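Local atomic coordinates of phosphodiesterase (PDB entry 7CJ3), a protein that belongs to the bacteriorhodopsin-like family of membrane proteins and carries retinal within a transmembrane domain built of helices. Residues 106-111 with 127-132; 89-94 with 142-147; 53-58 with 249-254. One frame throughout, in Å; residues are numbered along the deposited sequence.

Contact 1 of 3, residues 106-111 with 127-132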
loop_
_atom_site.group_PDB
_atom_site.type_symbol
_atom_site.label_atom_id
_atom_site.label_comp_id
_atom_site.label_asym_id
_atom_site.label_seq_id
_atom_site.Cartn_x
_atom_site.Cartn_y
_atom_site.Cartn_z
ATOM N N TYR B 106 -9.049 -3.643 9.839
ATOM C CA TYR B 106 -8.246 -2.445 10.188
ATOM C C TYR B 106 -9.143 -1.200 10.138
ATOM O O TYR B 106 -8.988 -0.370 11.049
ATOM C CB TYR B 106 -6.979 -2.409 9.330
ATOM C CG TYR B 106 -5.855 -3.244 9.895
ATOM C CD1 TYR B 106 -5.168 -2.838 11.030
ATOM C CD2 TYR B 106 -5.460 -4.428 9.288
ATOM C CE1 TYR B 106 -4.118 -3.586 11.547
ATOM C CE2 TYR B 106 -4.412 -5.191 9.798
ATOM C CZ TYR B 106 -3.725 -4.772 10.934
ATOM O OH TYR B 106 -2.702 -5.535 11.448
ATOM N N LEU B 107 -10.072 -1.098 9.170
ATOM C CA LEU B 107 -11.052 0.025 9.083
ATOM C C LEU B 107 -11.823 0.110 10.401
ATOM O O LEU B 107 -11.966 1.225 10.922
ATOM C CB LEU B 107 -12.021 -0.182 7.908
ATOM C CG LEU B 107 -13.127 0.872 7.761
ATOM C CD1 LEU B 107 -12.580 2.282 7.702
ATOM C CD2 LEU B 107 -13.939 0.663 6.500
ATOM N N SER B 108 -12.277 -1.045 10.894
ATOM C CA SER B 108 -13.038 -1.248 12.157
ATOM C C SER B 108 -12.274 -0.677 13.357
ATOM O O SER B 108 -12.833 0.143 14.118
ATOM C CB SER B 108 -13.329 -2.726 12.304
ATOM O OG SER B 108 -14.220 -3.158 11.295
ATOM N N MET B 109 -11.010 -1.077 13.490
ATOM C CA MET B 109 -10.094 -0.667 14.581
ATOM C C MET B 109 -9.905 0.856 14.615
ATOM O O MET B 109 -9.915 1.430 15.737
ATOM C CB MET B 109 -8.767 -1.414 14.440
ATOM C CG MET B 109 -8.933 -2.911 14.845
ATOM S SD MET B 109 -7.471 -3.916 14.682
ATOM C CE MET B 109 -6.314 -3.060 15.727
ATOM N N ALA B 110 -9.826 1.499 13.453
ATOM C CA ALA B 110 -9.655 2.969 13.303
ATOM C C ALA B 110 -10.934 3.752 13.653
ATOM O O ALA B 110 -10.775 4.868 14.165
ATOM C CB ALA B 110 -9.206 3.294 11.886
ATOM N N THR B 111 -12.128 3.222 13.332
ATOM C CA THR B 111 -13.417 3.983 13.246
ATOM C C THR B 111 -14.421 3.599 14.339
ATOM O O THR B 111 -15.287 4.443 14.631
ATOM C CB THR B 111 -14.168 3.807 11.905
ATOM O OG1 THR B 111 -14.269 2.430 11.525
ATOM C CG2 THR B 111 -13.538 4.614 10.780
ATOM N N TRP B 127 -6.021 -6.209 21.172
ATOM C CA TRP B 127 -7.026 -6.010 20.103
ATOM C C TRP B 127 -7.492 -7.384 19.628
ATOM O O TRP B 127 -6.729 -8.041 18.838
ATOM C CB TRP B 127 -6.423 -5.212 18.962
ATOM C CG TRP B 127 -5.936 -3.842 19.321
ATOM C CD1 TRP B 127 -4.705 -3.318 19.031
ATOM C CD2 TRP B 127 -6.679 -2.777 19.942
ATOM N NE1 TRP B 127 -4.630 -2.014 19.437
ATOM C CE2 TRP B 127 -5.818 -1.657 20.011
ATOM C CE3 TRP B 127 -7.984 -2.645 20.429
ATOM C CZ2 TRP B 127 -6.217 -0.437 20.566
ATOM C CZ3 TRP B 127 -8.366 -1.442 20.988
ATOM C CH2 TRP B 127 -7.507 -0.345 21.041
ATOM N N LEU B 128 -8.700 -7.792 20.058
ATOM C CA LEU B 128 -9.294 -9.110 19.713
ATOM C C LEU B 128 -9.641 -9.155 18.216
ATOM O O LEU B 128 -9.679 -10.260 17.608
ATOM C CB LEU B 128 -10.526 -9.277 20.600
ATOM C CG LEU B 128 -10.208 -9.507 22.085
ATOM C CD1 LEU B 128 -11.423 -9.222 22.973
ATOM C CD2 LEU B 128 -9.698 -10.929 22.302
ATOM N N MET B 129 -9.844 -7.986 17.616
ATOM C CA MET B 129 -10.139 -7.851 16.161
ATOM C C MET B 129 -8.901 -8.235 15.334
ATOM O O MET B 129 -9.057 -9.022 14.387
ATOM C CB MET B 129 -10.611 -6.436 15.812
ATOM C CG MET B 129 -11.023 -6.274 14.360
ATOM S SD MET B 129 -12.489 -7.204 13.870
ATOM C CE MET B 129 -13.710 -5.984 14.356
ATOM N N ARG B 130 -7.710 -7.761 15.703
ATOM C CA ARG B 130 -6.458 -8.195 15.027
ATOM C C ARG B 130 -6.327 -9.718 15.166
ATOM O O ARG B 130 -6.172 -10.382 14.115
ATOM C CB ARG B 130 -5.216 -7.467 15.524
ATOM C CG ARG B 130 -3.985 -7.753 14.667
ATOM C CD ARG B 130 -2.864 -6.734 14.874
ATOM N NE ARG B 130 -2.609 -6.499 16.289
ATOM C CZ ARG B 130 -2.175 -5.350 16.812
ATOM N NH1 ARG B 130 -1.874 -4.307 16.040
ATOM N NH2 ARG B 130 -2.010 -5.252 18.117
ATOM N N TYR B 131 -6.451 -10.254 16.382
ATOM C CA TYR B 131 -6.395 -11.721 16.624
ATOM C C TYR B 131 -7.470 -12.428 15.774
ATOM O O TYR B 131 -7.123 -13.427 15.103
ATOM C CB TYR B 131 -6.488 -12.029 18.124
ATOM C CG TYR B 131 -5.189 -11.889 18.879
ATOM C CD1 TYR B 131 -4.162 -12.836 18.741
ATOM C CD2 TYR B 131 -4.978 -10.837 19.760
ATOM C CE1 TYR B 131 -2.966 -12.726 19.432
ATOM C CE2 TYR B 131 -3.791 -10.717 20.474
ATOM C CZ TYR B 131 -2.780 -11.661 20.311
ATOM O OH TYR B 131 -1.611 -11.542 21.022
ATOM N N ALA B 132 -8.698 -11.905 15.720
ATOM C CA ALA B 132 -9.791 -12.453 14.881
ATOM C C ALA B 132 -9.403 -12.501 13.407
ATOM O O ALA B 132 -9.551 -13.543 12.783
ATOM C CB ALA B 132 -11.047 -11.638 15.070
HETATM O O HOH W 1 -1.198 -4.404 13.542
#
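M109 lays its terminal methyl over one face of the W127 indole. CE sits 3.9 Å from the centroid of the five-membered ring of W127, 24° off the ring normal, in a CH-pi contact. The M109 chain is extended at chi2 but turns at chi3 (58°), which carries CE over the ring. SD stands obliquely beside the same ring, a Met-aromatic contact. Further back, M109 CG meets M129 CG at 4.0 Å, and the two side chains slide past each other in opposite directions. M129 bends at its last torsion (chi3 86°), and its CE comes to 3.9 Å from S108 CB. Helices 86-111 and 128-149 run antiparallel as neighbours within the bundle that holds retinal, and Y131, next to R130, lines the retinal pocket.

Y106 points its CB away from 127-132, but its hydroxyl returns. Y106 OH lies 3.6 Å from R130 CD. A water joins their polar ends: it accepts from R130 NH1 at 2.6 Å and donates to Y106 OH at 2.8 Å. Y106 OH also has a hydrogen bond with D261, and R130 NH1 forms a salt bridge with E254. Direct contact is thus largely apolar, methionine methyl and methylene groups against the indole, S108 and each other. The polar link runs through water, and buried R130 would probably offset the charge of E254.

Contact 2 of 3, residues 89-94 with 142-147; sequences RVLSGI and LYWCGL
I94 and L91 meet W144 where helices 86-111 and 128-149, antiparallel neighbours in the bacteriorhodopsin-like bundle, pack side by side. I94 can be followed outward. Its CB lies at the edge of the W144 indole, near the ring plane, 3.8 Å from W144 CD1. I94 CG2 lies 4.1 Å from W144 CD1. The other branch runs through CG1, with CD1 anti to CA (chi2 -168°), which puts CD1 beside Y143 and L147. At this tip I94 CD1 meets the edge of the Y143 ring, 3.7 Å from Y143 CE2. I94 CD1 also lies 3.9 Å from L147 CD1.

L91 sets one methyl over a face of W144. Its CD2 lies 3.8 Å from the centroid of the five-membered ring of W144 in a CH-pi contact, offset toward the rim. The same methyl packs against L147 CB. V90 adds its CG1, 3.5 Å from L147 CD1, and these two side chains cross at about a right angle. Around the contact, M272 of helix 250-277 touches L91 and W144, and V21 of helix 17-41 touches V90 and I94.

The indole N-H gives the one hydrogen bond between the segments. W144 NE1 donates to L91 O at 2.8 Å, with an N-H...O angle of 141°. The acceptor lies in the indole plane, while the donor is tilted 32° from the plane of the L91 carbonyl.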
loop_
_atom_site.group_PDB
_atom_site.type_symbol
_atom_site.label_atom_id
_atom_site.label_comp_id
_atom_site.label_asym_id
_atom_site.label_seq_id
_atom_site.Cartn_x
_atom_site.Cartn_y
_atom_site.Cartn_z
ATOM N N ARG B 89 -6.249 -18.440 -10.997
ATOM C CA ARG B 89 -7.516 -17.803 -10.566
ATOM C C ARG B 89 -7.779 -18.172 -9.118
ATOM O O ARG B 89 -8.025 -17.266 -8.306
ATOM C CB ARG B 89 -8.681 -18.225 -11.472
ATOM N N VAL B 90 -7.669 -19.470 -8.809
ATOM C CA VAL B 90 -7.932 -20.058 -7.468
ATOM C C VAL B 90 -7.001 -19.392 -6.458
ATOM O O VAL B 90 -7.457 -18.999 -5.387
ATOM C CB VAL B 90 -7.741 -21.583 -7.471
ATOM C CG1 VAL B 90 -6.935 -22.070 -6.280
ATOM C CG2 VAL B 90 -9.081 -22.296 -7.534
ATOM N N LEU B 91 -5.723 -19.239 -6.810
ATOM C CA LEU B 91 -4.685 -18.726 -5.895
ATOM C C LEU B 91 -4.872 -17.224 -5.734
ATOM O O LEU B 91 -4.712 -16.792 -4.597
ATOM C CB LEU B 91 -3.294 -19.091 -6.415
ATOM C CG LEU B 91 -2.939 -20.581 -6.347
ATOM C CD1 LEU B 91 -1.681 -20.865 -7.175
ATOM C CD2 LEU B 91 -2.777 -21.068 -4.891
ATOM N N SER B 92 -5.199 -16.468 -6.790
ATOM C CA SER B 92 -5.360 -14.988 -6.718
ATOM C C SER B 92 -6.676 -14.635 -6.011
ATOM O O SER B 92 -6.744 -13.545 -5.411
ATOM C CB SER B 92 -5.263 -14.333 -8.060
ATOM O OG SER B 92 -6.215 -14.871 -8.972
ATOM N N GLY B 93 -7.668 -15.536 -6.082
ATOM C CA GLY B 93 -8.986 -15.402 -5.428
ATOM C C GLY B 93 -8.860 -15.434 -3.917
ATOM O O GLY B 93 -9.436 -14.517 -3.263
ATOM N N ILE B 94 -8.103 -16.402 -3.382
ATOM C CA ILE B 94 -7.880 -16.602 -1.908
ATOM C C ILE B 94 -7.164 -15.370 -1.325
ATOM O O ILE B 94 -7.478 -14.952 -0.178
ATOM C CB ILE B 94 -7.123 -17.917 -1.608
ATOM C CG1 ILE B 94 -7.785 -19.131 -2.274
ATOM C CG2 ILE B 94 -6.974 -18.126 -0.116
ATOM C CD1 ILE B 94 -7.303 -20.481 -1.820
ATOM N N LEU B 142 -2.077 -20.545 4.902
ATOM C CA LEU B 142 -1.422 -21.869 4.982
ATOM C C LEU B 142 -2.084 -22.822 3.983
ATOM O O LEU B 142 -1.355 -23.578 3.323
ATOM C CB LEU B 142 -1.518 -22.399 6.419
ATOM C CG LEU B 142 -0.557 -21.744 7.403
ATOM C CD1 LEU B 142 -0.850 -22.204 8.819
ATOM C CD2 LEU B 142 0.891 -22.024 7.008
ATOM N N TYR B 143 -3.416 -22.795 3.872
ATOM C CA TYR B 143 -4.166 -23.663 2.930
ATOM C C TYR B 143 -3.750 -23.284 1.506
ATOM O O TYR B 143 -3.620 -24.153 0.643
ATOM C CB TYR B 143 -5.678 -23.563 3.157
ATOM C CG TYR B 143 -6.507 -24.080 2.005
ATOM C CD1 TYR B 143 -6.792 -25.430 1.878
ATOM C CD2 TYR B 143 -6.972 -23.220 1.021
ATOM C CE1 TYR B 143 -7.528 -25.910 0.808
ATOM C CE2 TYR B 143 -7.711 -23.682 -0.052
ATOM C CZ TYR B 143 -7.975 -25.034 -0.168
ATOM O OH TYR B 143 -8.695 -25.492 -1.232
ATOM N N TRP B 144 -3.558 -21.991 1.265
ATOM C CA TRP B 144 -3.078 -21.444 -0.026
ATOM C C TRP B 144 -1.677 -22.000 -0.339
ATOM O O TRP B 144 -1.364 -22.250 -1.528
ATOM C CB TRP B 144 -3.102 -19.918 0.067
ATOM C CG TRP B 144 -2.652 -19.176 -1.150
ATOM C CD1 TRP B 144 -3.444 -18.578 -2.071
ATOM C CD2 TRP B 144 -1.294 -18.905 -1.540
ATOM N NE1 TRP B 144 -2.679 -17.967 -3.029
ATOM C CE2 TRP B 144 -1.353 -18.140 -2.725
ATOM C CE3 TRP B 144 -0.031 -19.232 -1.015
ATOM C CZ2 TRP B 144 -0.201 -17.701 -3.387
ATOM C CZ3 TRP B 144 1.098 -18.785 -1.662
ATOM C CH2 TRP B 144 1.017 -18.031 -2.834
ATOM N N CYS B 145 -0.842 -22.176 0.687
ATOM C CA CYS B 145 0.550 -22.668 0.535
ATOM C C CYS B 145 0.483 -24.092 -0.007
ATOM O O CYS B 145 1.343 -24.426 -0.876
ATOM C CB CYS B 145 1.332 -22.606 1.847
ATOM S SG CYS B 145 1.825 -20.925 2.341
ATOM N N GLY B 146 -0.501 -24.869 0.494
ATOM C CA GLY B 146 -0.855 -26.246 0.075
ATOM C C GLY B 146 -1.187 -26.358 -1.412
ATOM O O GLY B 146 -0.669 -27.277 -2.063
ATOM N N LEU B 147 -2.006 -25.455 -1.951
ATOM C CA LEU B 147 -2.373 -25.481 -3.389
ATOM C C LEU B 147 -1.140 -25.192 -4.239
ATOM O O LEU B 147 -0.952 -25.899 -5.254
ATOM C CB LEU B 147 -3.482 -24.463 -3.669
ATOM C CG LEU B 147 -4.797 -24.708 -2.932
ATOM C CD1 LEU B 147 -5.855 -23.736 -3.443
ATOM C CD2 LEU B 147 -5.240 -26.158 -3.075
#

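Contact 3 of 3, residues 53-58 with 249-254; sequences AKFSHL and DFQVGE. With OLC ((2R)-2,3-dihydroxypropyl (9Z)-octadec-9-enoate), chain L.
F55 and Q251 meet where the type I beta turn F55-L58, between helices 45-54 and 58-81, rests on the start of helix 250-277 of the bacteriorhodopsin-like bundle. Q251 CG lies 3.7 Å from F55 CD1. The Q251 chain runs on extended (chi2 -159°), which carries its CD toward the backbone of the turn. Its amide lies nearly parallel to the H57 ring, the planes 15° apart.

F55 also packs on F250. The rings are oblique, with centroids 5.2 Å apart, and F250 CD2 sits over one face of F55. The opposite face of F55 takes K54 CD. E254 lays CG over a face of F250. L58 brings CD1 to the edge of the F250 ring, 3.9 Å from F250 CE2. Its other methyl, CD2, meets E254 CB at 3.7 Å.

Further out, N124 and P125 touch both phenylalanines. The E254 carboxylate is held by salt bridges to R243 and R130 and a hydrogen bond to Y62. H57 also packs on S60 of the second subunit, whose Q59 is hydrogen-bonded to the OLC molecule. H57 NE2 shares a hydrogen bond of 2.7 Å with OLC O25.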
loop_
_atom_site.group_PDB
_atom_site.type_symbol
_atom_site.label_atom_id
_atom_site.label_comp_id
_atom_site.label_asym_id
_atom_site.label_seq_id
_atom_site.Cartn_x
_atom_site.Cartn_y
_atom_site.Cartn_z
ATOM N N ALA B 53 -6.800 8.418 23.207
ATOM C CA ALA B 53 -6.313 9.703 23.762
ATOM C C ALA B 53 -4.899 9.540 24.344
ATOM O O ALA B 53 -4.105 10.485 24.237
ATOM C CB ALA B 53 -7.271 10.227 24.798
ATOM N N LYS B 54 -4.580 8.395 24.950
ATOM C CA LYS B 54 -3.232 8.128 25.523
ATOM C C LYS B 54 -2.255 7.831 24.375
ATOM O O LYS B 54 -1.029 8.054 24.544
ATOM C CB LYS B 54 -3.326 6.970 26.523
ATOM C CG LYS B 54 -2.048 6.621 27.281
ATOM C CD LYS B 54 -2.050 5.253 27.936
ATOM C CE LYS B 54 -0.876 5.071 28.885
ATOM N NZ LYS B 54 -1.044 5.800 30.178
ATOM N N PHE B 55 -2.782 7.317 23.257
ATOM C CA PHE B 55 -2.013 6.767 22.110
ATOM C C PHE B 55 -2.591 7.368 20.830
ATOM O O PHE B 55 -3.482 6.750 20.210
ATOM C CB PHE B 55 -2.130 5.244 22.087
ATOM C CG PHE B 55 -1.608 4.501 23.299
ATOM C CD1 PHE B 55 -0.369 4.799 23.850
ATOM C CD2 PHE B 55 -2.332 3.451 23.851
ATOM C CE1 PHE B 55 0.122 4.083 24.929
ATOM C CE2 PHE B 55 -1.836 2.733 24.931
ATOM C CZ PHE B 55 -0.609 3.049 25.468
ATOM N N SER B 56 -2.117 8.564 20.456
ATOM C CA SER B 56 -2.760 9.448 19.456
ATOM C C SER B 56 -2.449 9.018 18.023
ATOM O O SER B 56 -3.104 9.534 17.117
ATOM C CB SER B 56 -2.276 10.838 19.667
ATOM O OG SER B 56 -1.428 10.821 20.771
ATOM N N HIS B 57 -1.507 8.110 17.800
ATOM C CA HIS B 57 -1.067 7.715 16.437
ATOM C C HIS B 57 -1.837 6.488 15.950
ATOM O O HIS B 57 -1.754 6.192 14.736
ATOM C CB HIS B 57 0.461 7.569 16.392
ATOM C CG HIS B 57 1.166 8.749 16.972
ATOM N ND1 HIS B 57 1.006 10.046 16.475
ATOM C CD2 HIS B 57 1.910 8.856 18.095
ATOM C CE1 HIS B 57 1.670 10.895 17.238
ATOM N NE2 HIS B 57 2.263 10.189 18.220
ATOM N N LEU B 58 -2.605 5.846 16.839
ATOM C CA LEU B 58 -3.205 4.503 16.600
ATOM C C LEU B 58 -4.250 4.569 15.475
ATOM O O LEU B 58 -4.208 3.683 14.597
ATOM C CB LEU B 58 -3.739 3.939 17.919
ATOM C CG LEU B 58 -2.657 3.478 18.898
ATOM C CD1 LEU B 58 -3.245 2.744 20.097
ATOM C CD2 LEU B 58 -1.678 2.568 18.211
ATOM N N ASP B 249 7.728 0.681 23.507
ATOM C CA ASP B 249 6.380 1.110 23.975
ATOM C C ASP B 249 5.308 0.558 23.018
ATOM O O ASP B 249 5.636 -0.060 21.986
ATOM C CB ASP B 249 6.287 2.636 24.148
ATOM C CG ASP B 249 6.414 3.499 22.891
ATOM O OD1 ASP B 249 7.517 3.606 22.395
ATOM O OD2 ASP B 249 5.395 4.094 22.436
ATOM N N PHE B 250 4.044 0.778 23.353
ATOM C CA PHE B 250 2.871 0.148 22.712
ATOM C C PHE B 250 2.779 0.570 21.246
ATOM O O PHE B 250 2.717 -0.348 20.350
ATOM C CB PHE B 250 1.600 0.537 23.466
ATOM C CG PHE B 250 0.428 -0.248 22.963
ATOM C CD1 PHE B 250 0.421 -1.632 23.078
ATOM C CD2 PHE B 250 -0.620 0.394 22.305
ATOM C CE1 PHE B 250 -0.643 -2.362 22.569
ATOM C CE2 PHE B 250 -1.684 -0.343 21.805
ATOM C CZ PHE B 250 -1.694 -1.718 21.940
ATOM N N GLN B 251 2.787 1.901 21.034
ATOM C CA GLN B 251 2.643 2.564 19.708
ATOM C C GLN B 251 3.747 2.103 18.738
ATOM O O GLN B 251 3.418 1.803 17.579
ATOM C CB GLN B 251 2.616 4.085 19.865
ATOM C CG GLN B 251 1.419 4.588 20.636
ATOM C CD GLN B 251 1.064 6.039 20.411
ATOM O OE1 GLN B 251 1.579 6.930 21.066
ATOM N NE2 GLN B 251 0.154 6.292 19.496
ATOM N N VAL B 252 5.006 2.019 19.177
ATOM C CA VAL B 252 6.109 1.509 18.302
ATOM C C VAL B 252 5.773 0.082 17.859
ATOM O O VAL B 252 5.891 -0.194 16.670
ATOM C CB VAL B 252 7.493 1.615 18.994
ATOM C CG1 VAL B 252 8.538 0.712 18.339
ATOM C CG2 VAL B 252 8.014 3.061 19.036
ATOM N N GLY B 253 5.316 -0.779 18.775
ATOM C CA GLY B 253 4.867 -2.156 18.470
ATOM C C GLY B 253 3.698 -2.216 17.484
ATOM O O GLY B 253 3.715 -3.096 16.579
ATOM N N GLU B 254 2.698 -1.340 17.651
ATOM C CA GLU B 254 1.492 -1.287 16.778
ATOM C C GLU B 254 1.916 -0.966 15.342
ATOM O O GLU B 254 1.423 -1.649 14.402
ATOM C CB GLU B 254 0.485 -0.293 17.364
ATOM C CG GLU B 254 -0.210 -0.848 18.607
ATOM C CD GLU B 254 -0.758 -2.248 18.391
ATOM O OE1 GLU B 254 -0.101 -3.198 18.816
ATOM O OE2 GLU B 254 -1.804 -2.390 17.747
HETATM C C18 OLC L . 2.335 -0.408 3.601
HETATM C C10 OLC L . 3.022 2.459 10.587
HETATM C C9 OLC L . 4.266 2.960 10.476
HETATM C C17 OLC L . 1.254 -0.377 4.679
HETATM C C11 OLC L . 1.864 2.820 9.687
HETATM C C8 OLC L . 4.558 3.944 9.368
HETATM C C24 OLC L . 5.280 11.866 18.168
HETATM C C16 OLC L . 0.861 1.040 4.868
HETATM C C12 OLC L . 1.309 1.515 9.269
HETATM C C7 OLC L . 6.023 4.241 9.317
HETATM C C15 OLC L . 2.007 1.774 5.565
HETATM C C13 OLC L . 0.940 1.497 7.821
HETATM C C6 OLC L . 6.494 4.796 10.654
HETATM C C14 OLC L . 2.219 1.416 7.036
HETATM C C5 OLC L . 5.857 6.077 11.133
HETATM C C4 OLC L . 5.444 5.855 12.558
HETATM C C3 OLC L . 4.993 7.175 13.172
HETATM C C2 OLC L . 6.138 8.140 13.402
HETATM C C21 OLC L . 6.375 10.362 16.601
HETATM C C1 OLC L . 6.076 8.572 14.839
HETATM C C22 OLC L . 5.123 11.195 16.782
HETATM O O19 OLC L . 5.694 7.749 15.668
HETATM O O25 OLC L . 4.014 12.234 18.754
HETATM O O23 OLC L . 4.927 12.113 15.643
HETATM O O20 OLC L . 6.447 9.940 15.236
#

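In the fold
Contacts 1 and 2 join the same two helices, 86-111 and 128-149, on opposite sides of the chain's centre, with centres about 24 Å apart. Both are buried in the bundle. Contact 2 is mostly aliphatic and aromatic, with one indole-to-carbonyl bond. Contact 1 mixes methionine packing with a water-bridged polar pair. Contact 3 joins other elements, a turn and the start of helix 250-277. It is only partly buried and borders lipid and the second subunit. Contacts 1 and 3 touch through the salt bridge of R130 NH1 with E254 OE2 (2.6 Å) and through W127 against F250. Contact 2 touches neither.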